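Inactivation-no-after-potential D protein (Drosophila melanogaster, PDB 2QKV) probably serves as a scaffold in the fly's visual signalling, its fifth PDZ domain, the part crystallised, being of the peptide-binding kind. Local coordinates at residues A74-A79 with V83-T88. The protein carries 1 engineered substitution. Residues are numbered along the deposited sequence; the frame is centred on the assembly and turned at random.
Sequences ALFKGA and VSMEVT
The ring of F76 reaches from helix 69-77, the second helix of the PDZ fold, to strand 82-88 and meets the sulfur of M85. CE2 is the ring atom that touches, 4.2 Å from M85 SD. The sulfur sits 61° off the ring normal, an oblique approach. It is a Met-aromatic contact, with SD 5.3 Å from the centroid of the F76 ring. F59 of strand 55-59 also meets this ring, their planes about 30° apart. P92 of the second subunit packs on F76 as well.

Here the helix rests on the buried side of the antiparallel sheet. In this fold it forms one wall of the peptide groove. The contact is apolar, and no hydrogen bond links the two segments.

M85 rises from the strand with its SD anti to CA (chi2 -178°), which extends the sulfur toward the ring. F59 also touches A79, V83 and M85, so one aromatic residue serves both segments.

A79 N bonds back to F76 O at 3.2 Å, and the chain then turns toward the strand. A79 and V83 point their CB atoms at each other's segment. The V83 branch beside its backbone N makes the touch: CG2 lies 3.9 Å from A79 CB.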
ATOM      1  N   ALA A  74       3.591  15.590   9.506  1.00  7.80           N
ATOM      2  CA  ALA A  74       4.692  16.333  10.115  1.00  9.12           C
ATOM      3  C   ALA A  74       5.074  17.525   9.254  1.00 10.50           C
ATOM      4  O   ALA A  74       5.398  18.589   9.773  1.00 11.46           O
ATOM      5  CB  ALA A  74       5.904  15.415  10.323  1.00  8.82           C
ATOM      6  N   LEU A  75       5.029  17.353   7.936  1.00  9.39           N
ATOM      7  CA  LEU A  75       5.381  18.445   7.032  1.00 10.44           C
ATOM      8  C   LEU A  75       4.378  19.593   7.176  1.00 10.88           C
ATOM      9  O   LEU A  75       4.763  20.773   7.277  1.00 11.32           O
ATOM     10  CB  LEU A  75       5.397  17.951   5.578  1.00  9.96           C
ATOM     11  CG  LEU A  75       6.414  16.852   5.272  1.00 11.63           C
ATOM     12  CD1 LEU A  75       6.254  16.388   3.836  1.00 12.94           C
ATOM     13  CD2 LEU A  75       7.822  17.377   5.505  1.00 13.57           C
ATOM     14  N   PHE A  76       3.088  19.259   7.187  1.00  9.33           N
ATOM     15  CA  PHE A  76       2.060  20.284   7.351  1.00 10.52           C
ATOM     16  C   PHE A  76       2.219  20.978   8.709  1.00 11.83           C
ATOM     17  O   PHE A  76       2.191  22.211   8.806  1.00 12.66           O
ATOM     18  CB  PHE A  76       0.654  19.674   7.310  1.00  9.02           C
ATOM     19  CG  PHE A  76       0.106  19.420   5.921  1.00 10.24           C
ATOM     20  CD1 PHE A  76       0.469  18.291   5.202  1.00 10.10           C
ATOM     21  CD2 PHE A  76      -0.810  20.304   5.364  1.00 11.24           C
ATOM     22  CE1 PHE A  76      -0.079  18.040   3.932  1.00  9.92           C
ATOM     23  CE2 PHE A  76      -1.366  20.075   4.112  1.00 11.07           C
ATOM     24  CZ  PHE A  76      -0.998  18.932   3.386  1.00 12.09           C
ATOM     25  N   LYS A  77       2.376  20.180   9.760  1.00 12.40           N
ATOM     26  CA  LYS A  77       2.484  20.723  11.110  1.00 14.39           C
ATOM     27  C   LYS A  77       3.711  21.605  11.301  1.00 14.17           C
ATOM     28  O   LYS A  77       3.687  22.541  12.098  1.00 15.06           O
ATOM     29  CB  LYS A  77       2.505  19.580  12.130  1.00 17.09           C
ATOM     30  CG  LYS A  77       2.157  19.985  13.563  1.00 22.92           C
ATOM     31  CD  LYS A  77       0.651  20.147  13.737  1.00 25.02           C
ATOM     32  CE  LYS A  77       0.268  20.293  15.197  1.00 28.92           C
ATOM     33  NZ  LYS A  77      -1.211  20.285  15.383  1.00 33.07           N
ATOM     34  N   GLY A  78       4.771  21.317  10.557  1.00 13.61           N
ATOM     35  CA  GLY A  78       6.002  22.077  10.682  1.00 15.88           C
ATOM     36  C   GLY A  78       6.062  23.399   9.937  1.00 17.30           C
ATOM     37  O   GLY A  78       7.045  24.135  10.068  1.00 17.90           O
ATOM     38  N   ALA A  79       5.036  23.715   9.153  1.00 16.37           N
ATOM     39  CA  ALA A  79       5.019  24.965   8.400  1.00 17.58           C
ATOM     40  C   ALA A  79       4.511  26.115   9.269  1.00 19.32           C
ATOM     41  O   ALA A  79       3.336  26.150   9.635  1.00 20.32           O
ATOM     42  CB  ALA A  79       4.132  24.819   7.163  1.00 17.23           C
ATOM     43  N   VAL A  83       3.426  28.659   2.781  1.00 16.31           N
ATOM     44  CA  VAL A  83       2.861  27.363   2.446  1.00 14.77           C
ATOM     45  C   VAL A  83       2.565  27.371   0.947  1.00 14.35           C
ATOM     46  O   VAL A  83       1.837  28.235   0.458  1.00 15.18           O
ATOM     47  CB  VAL A  83       1.556  27.102   3.219  1.00 14.68           C
ATOM     48  CG1 VAL A  83       0.812  25.909   2.617  1.00 16.53           C
ATOM     49  CG2 VAL A  83       1.875  26.819   4.678  1.00 15.06           C
ATOM     50  N   SER A  84       3.156  26.421   0.231  1.00 12.49           N
ATOM     51  CA  SER A  84       2.963  26.297  -1.208  1.00 12.55           C
ATOM     52  C   SER A  84       2.564  24.860  -1.494  1.00 10.86           C
ATOM     53  O   SER A  84       3.336  23.937  -1.247  1.00 12.18           O
ATOM     54  CB  SER A  84       4.258  26.617  -1.948  1.00 15.31           C
ATOM     55  OG  SER A  84       4.081  26.465  -3.348  1.00 19.87           O
ATOM     56  N   MET A  85       1.361  24.672  -2.022  1.00  9.32           N
ATOM     57  CA  MET A  85       0.882  23.328  -2.299  1.00  9.58           C
ATOM     58  C   MET A  85       0.482  23.115  -3.749  1.00  8.53           C
ATOM     59  O   MET A  85       0.090  24.064  -4.438  1.00 10.94           O
ATOM     60  CB  MET A  85      -0.348  23.039  -1.442  1.00 11.86           C
ATOM     61  CG  MET A  85      -0.156  23.328   0.045  1.00 12.69           C
ATOM     62  SD  MET A  85      -1.593  22.942   1.042  1.00 16.04           S
ATOM     63  CE  MET A  85      -2.490  24.486   0.963  1.00 17.51           C
ATOM     64  N   GLU A  86       0.612  21.870  -4.202  1.00  8.44           N
ATOM     65  CA  GLU A  86       0.138  21.468  -5.524  1.00  8.06           C
ATOM     66  C   GLU A  86      -1.046  20.591  -5.147  1.00  7.21           C
ATOM     67  O   GLU A  86      -0.968  19.792  -4.194  1.00  7.44           O
ATOM     68  CB  GLU A  86       1.172  20.671  -6.317  1.00  9.16           C
ATOM     69  CG  GLU A  86       2.345  21.539  -6.744  1.00 12.97           C
ATOM     70  CD  GLU A  86       3.228  20.896  -7.788  1.00 17.18           C
ATOM     71  OE1 GLU A  86       3.022  19.709  -8.114  1.00 14.52           O
ATOM     72  OE2 GLU A  86       4.140  21.593  -8.283  1.00 20.30           O
ATOM     73  N   VAL A  87      -2.136  20.732  -5.893  1.00  6.69           N
ATOM     74  CA  VAL A  87      -3.380  20.047  -5.581  1.00  6.95           C
ATOM     75  C   VAL A  87      -4.100  19.553  -6.843  1.00  7.53           C
ATOM     76  O   VAL A  87      -3.978  20.154  -7.907  1.00  7.45           O
ATOM     77  CB  VAL A  87      -4.342  21.047  -4.854  1.00  7.40           C
ATOM     78  CG1 VAL A  87      -5.548  20.313  -4.271  1.00  7.35           C
ATOM     79  CG2 VAL A  87      -3.585  21.839  -3.766  1.00  8.89           C
ATOM     80  N   THR A  88      -4.839  18.456  -6.723  1.00  6.01           N
ATOM     81  CA  THR A  88      -5.637  17.963  -7.837  1.00  7.03           C
ATOM     82  C   THR A  88      -7.088  17.818  -7.362  1.00  8.05           C
ATOM     83  O   THR A  88      -7.338  17.482  -6.196  1.00  7.24           O
ATOM     84  CB  THR A  88      -5.106  16.623  -8.405  1.00  7.76           C
ATOM     85  OG1 THR A  88      -5.770  16.351  -9.654  1.00  7.29           O
ATOM     86  CG2 THR A  88      -5.367  15.475  -7.448  1.00  8.48           C
TER